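PDB 6OX6: Tas1, which is a type VI secretion effector that pyrophosphorylates adenosine nucleotides to (p)ppApp, depleting ADP and ATP in competitor cells. Local coordinates for the interface of chains A and B. Numbering follows the deposited sequence. Chains: chain A, Tas1; chain B, Pa14_01140.

The interface of chains A and B. Residues chain A 334, 336, 341, 345; chain B 18, 60-61.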
loop_
_atom_site.group_PDB
_atom_site.type_symbol
_atom_site.label_atom_id
_atom_site.label_comp_id
_atom_site.label_asym_id
_atom_site.label_seq_id
_atom_site.Cartn_x
_atom_site.Cartn_y
_atom_site.Cartn_z
ATOM N N LYS A 334 9.068 -0.581 -1.848
ATOM C CA LYS A 334 8.299 -1.513 -2.667
ATOM C C LYS A 334 8.136 -0.928 -4.069
ATOM O O LYS A 334 7.518 0.128 -4.240
ATOM C CB LYS A 334 6.925 -1.789 -2.047
ATOM C CG LYS A 334 6.007 -2.652 -2.944
ATOM C CD LYS A 334 4.968 -3.409 -2.117
ATOM C CE LYS A 334 4.113 -2.447 -1.290
ATOM N NZ LYS A 334 2.940 -1.952 -2.070
ATOM N N ILE A 336 6.349 -1.525 -7.469
ATOM C CA ILE A 336 5.218 -2.273 -7.997
ATOM C C ILE A 336 5.265 -2.193 -9.512
ATOM O O ILE A 336 5.224 -1.099 -10.087
ATOM C CB ILE A 336 3.896 -1.710 -7.459
ATOM C CG1 ILE A 336 3.859 -1.873 -5.943
ATOM C CG2 ILE A 336 2.720 -2.374 -8.125
ATOM C CD1 ILE A 336 3.118 -0.744 -5.235
ATOM N N ASP A 341 1.276 -7.346 -9.682
ATOM C CA ASP A 341 0.049 -6.925 -9.022
ATOM C C ASP A 341 -1.181 -7.469 -9.770
ATOM O O ASP A 341 -1.330 -7.199 -10.973
ATOM C CB ASP A 341 0.039 -5.402 -8.979
ATOM C CG ASP A 341 -1.258 -4.826 -8.428
ATOM O OD1 ASP A 341 -2.015 -5.529 -7.720
ATOM O OD2 ASP A 341 -1.505 -3.635 -8.688
ATOM N N TYR A 345 -1.537 -2.278 -11.203
ATOM C CA TYR A 345 -1.078 -0.951 -10.844
ATOM C C TYR A 345 0.454 -0.895 -10.912
ATOM O O TYR A 345 1.137 -1.924 -10.861
ATOM C CB TYR A 345 -1.601 -0.596 -9.441
ATOM C CG TYR A 345 -1.232 0.793 -8.928
ATOM C CD1 TYR A 345 -0.455 0.941 -7.790
ATOM C CD2 TYR A 345 -1.650 1.938 -9.596
ATOM C CE1 TYR A 345 -0.102 2.209 -7.313
ATOM C CE2 TYR A 345 -1.318 3.205 -9.134
ATOM C CZ TYR A 345 -0.549 3.325 -7.985
ATOM O OH TYR A 345 -0.192 4.555 -7.510
ATOM N N TYR B 18 4.454 -11.304 3.361
ATOM C CA TYR B 18 4.446 -9.957 2.784
ATOM C C TYR B 18 5.590 -9.212 3.458
ATOM O O TYR B 18 5.402 -8.641 4.539
ATOM C CB TYR B 18 3.093 -9.279 3.024
ATOM C CG TYR B 18 2.935 -7.855 2.479
ATOM C CD1 TYR B 18 3.646 -7.413 1.352
ATOM C CD2 TYR B 18 2.052 -6.957 3.093
ATOM C CE1 TYR B 18 3.485 -6.106 0.853
ATOM C CE2 TYR B 18 1.897 -5.656 2.597
ATOM C CZ TYR B 18 2.605 -5.259 1.467
ATOM O OH TYR B 18 2.451 -3.976 1.002
ATOM N N ARG B 60 -1.849 -8.680 -2.943
ATOM C CA ARG B 60 -1.419 -8.068 -4.187
ATOM C C ARG B 60 0.084 -8.119 -4.321
ATOM O O ARG B 60 0.598 -8.311 -5.426
ATOM C CB ARG B 60 -1.927 -6.624 -4.289
ATOM C CG ARG B 60 -3.445 -6.534 -4.465
ATOM C CD ARG B 60 -3.902 -5.084 -4.439
ATOM N NE ARG B 60 -3.299 -4.279 -5.508
ATOM C CZ ARG B 60 -3.469 -2.966 -5.606
ATOM N NH1 ARG B 60 -4.189 -2.312 -4.673
ATOM N NH2 ARG B 60 -2.911 -2.305 -6.601
ATOM N N PHE B 61 0.802 -7.952 -3.216
ATOM C CA PHE B 61 2.228 -7.680 -3.281
ATOM C C PHE B 61 3.082 -8.708 -2.557
ATOM O O PHE B 61 4.306 -8.619 -2.642
ATOM C CB PHE B 61 2.519 -6.280 -2.721
ATOM C CG PHE B 61 1.622 -5.193 -3.291
ATOM C CD1 PHE B 61 1.587 -4.950 -4.665
ATOM C CD2 PHE B 61 0.859 -4.392 -2.453
ATOM C CE1 PHE B 61 0.774 -3.944 -5.192
ATOM C CE2 PHE B 61 0.034 -3.368 -2.968
ATOM C CZ PHE B 61 -0.012 -3.156 -4.340
#
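The C-terminal end of immunity-protein helix 53-61, with strand 14-18 beside it, meets toxin strand 332-336 and the loop that follows it towards strand 347-353. B:Arg60 grips A:Asp341 side-on, one nitrogen to each carboxylate oxygen: NE donates to OD1 at 2.8 Å and NH2 to OD2 at 2.8 Å, the latter pair also a salt bridge. Both bonds are nearly straight and meet the oxygens on their syn sides. The planes are turned 27° apart: the oxygens lie in the guanidinium plane, whereas the donors stand about 30° out of the carboxylate plane. The backbone N of A:Tyr345 donates to the same OD2 from the opposite face of the carboxylate, at 2.9 Å, which helps fix the rotation of the acid within its loop.

The ring of B:Phe61 is held between CB of B:Arg60 on one face and A:Lys334 on the other, where NZ stands over the CD2-CE2 side, 3.5 Å from the ring centroid, in a cation-pi contact. The lysine leaves its strand with CG anti to the backbone N (chi1 174°), then bends at chi3 and chi4, which turns NZ onto the ring. B:Tyr18 crosses it at about a right angle, OH 3.2 Å from CE of A:Lys334. At this toxin-immunity interface the partner, which helps prevent early activation of Tas1, engages both an acidic and a basic side chain, which probably aids recognition. A:Ile336 lies above the same ring face as NZ, towards CD1-CE1, its CG1 3.8 Å from CE1 of B:Phe61.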